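Local atomic coordinates of leucine aminopeptidase 1 (Caenorhabditis elegans, PDB entry 2HC9), a protein that releases N-terminal amino acids, preferably leucine, from peptides as a zinc-dependent M17 aminopeptidase and probably serves in digestion. Residues Pro118-His123 with Val161-Leu166; Asn157-Phe162 with Ser485-Lys490. The protein carries 1 engineered substitution. All blocks are in the same frame, centred on the assembly; numbering follows the deposited sequence.

Interaction 1: Pro118-His123 with Val161-Leu166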
loop_
_atom_site.group_PDB
_atom_site.type_symbol
_atom_site.label_atom_id
_atom_site.label_comp_id
_atom_site.label_asym_id
_atom_site.label_seq_id
_atom_site.Cartn_x
_atom_site.Cartn_y
_atom_site.Cartn_z
ATOM N N PRO A 118 -6.591 34.175 -36.903
ATOM C CA PRO A 118 -7.213 33.203 -35.998
ATOM C C PRO A 118 -6.289 32.667 -34.894
ATOM O O PRO A 118 -6.787 32.095 -33.926
ATOM C CB PRO A 118 -7.617 32.060 -36.937
ATOM C CG PRO A 118 -7.650 32.666 -38.314
ATOM C CD PRO A 118 -6.504 33.636 -38.282
ATOM N N ASP A 119 -4.973 32.829 -35.049
ATOM C CA ASP A 119 -3.995 32.336 -34.074
ATOM C C ASP A 119 -3.610 33.353 -33.019
ATOM O O ASP A 119 -3.041 32.974 -32.000
ATOM C CB ASP A 119 -2.713 31.892 -34.766
ATOM C CG ASP A 119 -2.883 30.572 -35.547
ATOM O OD1 ASP A 119 -3.932 29.908 -35.398
ATOM O OD2 ASP A 119 -1.972 30.226 -36.318
ATOM N N VAL A 120 -3.853 34.641 -33.281
ATOM C CA VAL A 120 -3.246 35.697 -32.467
ATOM C C VAL A 120 -3.584 35.555 -30.978
ATOM O O VAL A 120 -2.687 35.622 -30.131
ATOM C CB VAL A 120 -3.640 37.110 -32.956
ATOM C CG1 VAL A 120 -3.169 38.168 -31.930
ATOM C CG2 VAL A 120 -3.027 37.363 -34.349
ATOM N N LEU A 121 -4.866 35.373 -30.653
ATOM C CA LEU A 121 -5.266 35.391 -29.244
ATOM C C LEU A 121 -4.584 34.265 -28.437
ATOM O O LEU A 121 -4.039 34.500 -27.365
ATOM C CB LEU A 121 -6.791 35.287 -29.133
ATOM C CG LEU A 121 -7.389 35.440 -27.734
ATOM C CD1 LEU A 121 -8.777 36.043 -27.867
ATOM C CD2 LEU A 121 -7.459 34.076 -26.954
ATOM N N SER A 122 -4.639 33.037 -28.955
ATOM C CA SER A 122 -4.040 31.893 -28.251
ATOM C C SER A 122 -2.531 32.041 -28.141
ATOM O O SER A 122 -1.933 31.659 -27.119
ATOM C CB SER A 122 -4.379 30.580 -28.971
ATOM O OG SER A 122 -3.813 30.594 -30.265
ATOM N N HIS A 123 -1.906 32.590 -29.198
ATOM C CA HIS A 123 -0.449 32.744 -29.209
ATOM C C HIS A 123 -0.011 33.792 -28.202
ATOM O O HIS A 123 0.946 33.580 -27.445
ATOM C CB HIS A 123 0.034 33.122 -30.616
ATOM C CG HIS A 123 0.014 31.969 -31.578
ATOM N ND1 HIS A 123 0.781 31.937 -32.728
ATOM C CD2 HIS A 123 -0.640 30.782 -31.532
ATOM C CE1 HIS A 123 0.562 30.800 -33.372
ATOM N NE2 HIS A 123 -0.294 30.081 -32.669
ATOM N N VAL A 161 -5.440 46.397 -27.179
ATOM C CA VAL A 161 -5.839 46.721 -25.787
ATOM C C VAL A 161 -6.416 45.467 -25.133
ATOM O O VAL A 161 -6.034 45.102 -24.008
ATOM C CB VAL A 161 -6.901 47.864 -25.702
ATOM C CG1 VAL A 161 -7.228 48.180 -24.247
ATOM C CG2 VAL A 161 -6.363 49.150 -26.355
ATOM N N PHE A 162 -7.342 44.825 -25.831
ATOM C CA PHE A 162 -7.939 43.608 -25.274
ATOM C C PHE A 162 -6.865 42.543 -24.984
ATOM O O PHE A 162 -6.905 41.901 -23.944
ATOM C CB PHE A 162 -9.043 43.016 -26.179
ATOM C CG PHE A 162 -9.376 41.603 -25.794
ATOM C CD1 PHE A 162 -10.103 41.350 -24.621
ATOM C CD2 PHE A 162 -8.834 40.538 -26.501
ATOM C CE1 PHE A 162 -10.344 40.019 -24.215
ATOM C CE2 PHE A 162 -9.061 39.227 -26.094
ATOM C CZ PHE A 162 -9.792 38.977 -24.956
ATOM N N LEU A 163 -5.932 42.336 -25.911
ATOM C CA LEU A 163 -4.900 41.303 -25.743
ATOM C C LEU A 163 -3.965 41.630 -24.570
ATOM O O LEU A 163 -3.497 40.741 -23.871
ATOM C CB LEU A 163 -4.105 41.138 -27.049
ATOM C CG LEU A 163 -4.912 40.513 -28.206
ATOM C CD1 LEU A 163 -4.155 40.707 -29.547
ATOM C CD2 LEU A 163 -5.178 39.015 -27.967
ATOM N N THR A 164 -3.695 42.916 -24.351
ATOM C CA THR A 164 -2.946 43.325 -23.166
ATOM C C THR A 164 -3.726 43.000 -21.881
ATOM O O THR A 164 -3.151 42.524 -20.897
ATOM C CB THR A 164 -2.638 44.845 -23.252
ATOM O OG1 THR A 164 -1.882 45.080 -24.447
ATOM C CG2 THR A 164 -1.850 45.335 -22.044
ATOM N N ASP A 165 -5.031 43.285 -21.894
ATOM C CA ASP A 165 -5.898 42.965 -20.759
ATOM C C ASP A 165 -6.015 41.455 -20.567
ATOM O O ASP A 165 -6.054 40.970 -19.428
ATOM C CB ASP A 165 -7.282 43.545 -20.981
ATOM C CG ASP A 165 -7.335 45.054 -20.744
ATOM O OD1 ASP A 165 -6.477 45.584 -20.013
ATOM O OD2 ASP A 165 -8.252 45.692 -21.280
ATOM N N LEU A 166 -6.091 40.720 -21.670
ATOM C CA LEU A 166 -6.141 39.261 -21.564
ATOM C C LEU A 166 -4.832 38.714 -20.983
ATOM O O LEU A 166 -4.854 37.852 -20.093
ATOM C CB LEU A 166 -6.402 38.628 -22.933
ATOM C CG LEU A 166 -6.373 37.087 -22.925
ATOM C CD1 LEU A 166 -7.511 36.540 -22.041
ATOM C CD2 LEU A 166 -6.471 36.570 -24.363
#
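Leu121 and Val120, near the start of helix 120-128, pack against Phe162, Leu163 and Leu166 of helix 157-178. Helix 120-128 belongs to the macro-like alpha/beta N-terminal domain of this M17 aminopeptidase. There it forms part of a beta-alpha-beta crossover, joining strand 108-114 to its parallel neighbour 145-151, and helix 157-178 follows that second strand in the chain. No hydrogen bond links the two segments. Their contact is a buried apolar interface of 191 Å², in which the forked ends of leucine can offer methyls to more than one neighbour.

Leu121 buries the most surface in this contact. Its backbone CA already lies 3.8 Å from CD2 of Leu163, and CB of Leu121 is 4.2 Å from that same Leu163 CD2. CG stands anti to the backbone N (chi1 -174°), beside the carbonyl carbon. From there Leu121 CG meets CD2 of Leu166 at 3.7 Å. The two terminal methyls then part company. CD2 stays with Leu166, touching the same CD2 methyl that CG meets. Leu121 CD1 goes to the aromatic ring of Phe162 and approaches Phe162 CE2 at 3.7 Å, at the ring's edge and near its plane. One leucine thus touches three residues of helix 157-178, its fork spanning the step from Phe162 to Leu166 one turn later, a pair also joined by the backbone bond from Leu166 N to Phe162 O.

Helix 473-480 closes over this patch, with Thr478 against Leu121 and Ser477 against both Phe162 and Leu166. Val120 adds a smaller contact beside Leu121. Its side chain crosses that of Leu163 at about a right angle, and methyl meets methyl, with Val120 CG1 3.6 Å from Leu163 CD1.

Interaction 2: Asn157-Phe162 with Ser485-Lys490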
loop_
_atom_site.group_PDB
_atom_site.type_symbol
_atom_site.label_atom_id
_atom_site.label_comp_id
_atom_site.label_asym_id
_atom_site.label_seq_id
_atom_site.Cartn_x
_atom_site.Cartn_y
_atom_site.Cartn_z
ATOM N N ASN A 157 -6.141 48.413 -33.203
ATOM C CA ASN A 157 -5.614 48.931 -31.940
ATOM C C ASN A 157 -6.468 48.526 -30.726
ATOM O O ASN A 157 -5.927 48.235 -29.661
ATOM C CB ASN A 157 -5.421 50.457 -32.006
ATOM C CG ASN A 157 -4.254 50.868 -32.915
ATOM O OD1 ASN A 157 -3.495 50.030 -33.419
ATOM N ND2 ASN A 157 -4.098 52.173 -33.108
ATOM N N GLU A 158 -7.789 48.473 -30.898
ATOM C CA GLU A 158 -8.669 47.980 -29.851
ATOM C C GLU A 158 -8.377 46.510 -29.512
ATOM O O GLU A 158 -8.374 46.125 -28.341
ATOM C CB GLU A 158 -10.141 48.148 -30.247
ATOM C CG GLU A 158 -11.105 47.586 -29.192
ATOM C CD GLU A 158 -12.574 47.921 -29.444
ATOM O OE1 GLU A 158 -12.954 48.255 -30.599
ATOM O OE2 GLU A 158 -13.356 47.833 -28.469
ATOM N N ASP A 159 -8.126 45.698 -30.534
ATOM C CA ASP A 159 -7.686 44.312 -30.298
ATOM C C ASP A 159 -6.449 44.248 -29.399
ATOM O O ASP A 159 -6.368 43.385 -28.522
ATOM C CB ASP A 159 -7.385 43.584 -31.596
ATOM C CG ASP A 159 -8.617 43.317 -32.432
ATOM O OD1 ASP A 159 -9.735 43.161 -31.883
ATOM O OD2 ASP A 159 -8.440 43.262 -33.667
ATOM N N ALA A 160 -5.494 45.155 -29.624
ATOM C CA ALA A 160 -4.241 45.125 -28.878
ATOM C C ALA A 160 -4.488 45.493 -27.413
ATOM O O ALA A 160 -3.853 44.929 -26.510
ATOM C CB ALA A 160 -3.176 46.016 -29.516
ATOM N N VAL A 161 -5.440 46.397 -27.179
ATOM C CA VAL A 161 -5.839 46.721 -25.787
ATOM C C VAL A 161 -6.416 45.467 -25.133
ATOM O O VAL A 161 -6.034 45.102 -24.008
ATOM C CB VAL A 161 -6.901 47.864 -25.702
ATOM C CG1 VAL A 161 -7.228 48.180 -24.247
ATOM C CG2 VAL A 161 -6.363 49.150 -26.355
ATOM N N PHE A 162 -7.342 44.825 -25.831
ATOM C CA PHE A 162 -7.939 43.608 -25.274
ATOM C C PHE A 162 -6.865 42.543 -24.984
ATOM O O PHE A 162 -6.905 41.901 -23.944
ATOM C CB PHE A 162 -9.043 43.016 -26.179
ATOM C CG PHE A 162 -9.376 41.603 -25.794
ATOM C CD1 PHE A 162 -10.103 41.350 -24.621
ATOM C CD2 PHE A 162 -8.834 40.538 -26.501
ATOM C CE1 PHE A 162 -10.344 40.019 -24.215
ATOM C CE2 PHE A 162 -9.061 39.227 -26.094
ATOM C CZ PHE A 162 -9.792 38.977 -24.956
ATOM N N SER A 485 -17.060 44.710 -27.193
ATOM C CA SER A 485 -16.762 45.599 -28.294
ATOM C C SER A 485 -15.518 45.204 -29.063
ATOM O O SER A 485 -15.100 45.960 -29.938
ATOM C CB SER A 485 -16.588 47.038 -27.787
ATOM O OG SER A 485 -15.543 47.113 -26.826
ATOM N N VAL A 486 -14.909 44.051 -28.756
ATOM C CA VAL A 486 -13.584 43.755 -29.311
ATOM C C VAL A 486 -13.690 43.174 -30.719
ATOM O O VAL A 486 -14.268 42.110 -30.889
ATOM C CB VAL A 486 -12.779 42.781 -28.405
ATOM C CG1 VAL A 486 -11.346 42.644 -28.929
ATOM C CG2 VAL A 486 -12.744 43.301 -26.955
ATOM N N PRO A 487 -13.117 43.856 -31.729
ATOM C CA PRO A 487 -13.284 43.374 -33.112
ATOM C C PRO A 487 -12.907 41.910 -33.330
ATOM O O PRO A 487 -13.681 41.164 -33.916
ATOM C CB PRO A 487 -12.366 44.308 -33.917
ATOM C CG PRO A 487 -12.398 45.584 -33.148
ATOM C CD PRO A 487 -12.372 45.131 -31.683
ATOM N N MET A 488 -11.751 41.484 -32.824
ATOM C CA MET A 488 -11.299 40.099 -33.018
ATOM C C MET A 488 -12.141 39.053 -32.279
ATOM O O MET A 488 -11.985 37.858 -32.535
ATOM C CB MET A 488 -9.824 39.911 -32.645
ATOM C CG MET A 488 -9.542 39.851 -31.113
ATOM S SD MET A 488 -7.795 39.907 -30.658
ATOM C CE MET A 488 -7.137 38.535 -31.651
ATOM N N LEU A 489 -12.992 39.493 -31.354
ATOM C CA LEU A 489 -13.883 38.563 -30.634
ATOM C C LEU A 489 -15.279 38.520 -31.246
ATOM O O LEU A 489 -16.122 37.729 -30.831
ATOM C CB LEU A 489 -14.016 38.968 -29.162
ATOM C CG LEU A 489 -12.699 38.978 -28.378
ATOM C CD1 LEU A 489 -12.959 39.336 -26.919
ATOM C CD2 LEU A 489 -11.981 37.618 -28.476
ATOM N N LYS A 490 -15.548 39.409 -32.188
ATOM C CA LYS A 490 -16.923 39.645 -32.589
ATOM C C LYS A 490 -17.227 38.814 -33.811
ATOM O O LYS A 490 -18.306 38.931 -34.397
ATOM C CB LYS A 490 -17.189 41.134 -32.810
ATOM C CG LYS A 490 -17.444 41.904 -31.496
ATOM C CD LYS A 490 -17.973 43.302 -31.761
ATOM C CE LYS A 490 -19.481 43.299 -31.957
ATOM N NZ LYS A 490 -20.039 44.679 -31.935
#
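A mixed polar and apolar contact fastens the C-terminal tail to the start of helix 157-178: Glu158 and Asp159 receive hydrogen bonds from Ser485 and Met488, and Phe162 packs on Val486 and Leu489. The tail follows helix 473-480 and coils into a short 3-10 turn at 487-489.

Each oxygen of the Asp159 carboxylate takes one backbone N-H. OD1 accepts the backbone N of Met488 at 2.8 Å, on its syn side and 26° out of the carboxylate plane, while OD2 takes the N-H of Thr156 just before the helix. At the first residue of the 3-10 turn no N-H is needed for the turn's own bonds, so the lack of one in Pro487 costs nothing; Pro487 CD rests 3.3 Å from Asp159 OD1. Met488 CG lies between its backbone N and carbonyl carbon (chi1 77°), which puts it 3.4 Å from Asp159 OD1, and the flexible chain continues past Asp159, with Met488 SD 3.8 Å from Asp159 CB.

Glu158 is extended beyond CG, long enough for OE2 to accept Ser485 OG at 2.8 Å. One turn along the helix, Phe162 and Leu489 meet tip to tip in a CH-pi contact: Leu489 CD1 sits over one ring face, 3.8 Å from the Phe162 centroid. Val486 lies on the same side of the ring, its CG1 3.6 Å from Phe162 CB.

Two acidic side chains at a helix N-terminus would probably be favoured by its dipole. For Glu158, however, Ser485 O lies only 3.0 Å from OE2, acceptor facing acceptor, and this closeness may raise the affinity of that carboxylate for a proton.

In the fold
The two interactions lie side by side, their centres 8 Å apart, and both use helix 157-178, sharing Val161 and Phe162. In chain order come 118-123, then 157-162 running into 161-166, and about 320 residues later the tail 485-490. Their other segments also touch: Leu121 CD1 lies 3.6 Å from Leu489 CD2, and Val120 CG1 lies 4.0 Å from Met488 CE. Interaction 1 thus joins helices 120-128 and 157-178, and interaction 2 adds the chain's end to the same apolar cluster. Because that tail follows helix 473-480 of the catalytic part, its packing on both helices is consistent with a tie between the two parts, well away from the zinc site.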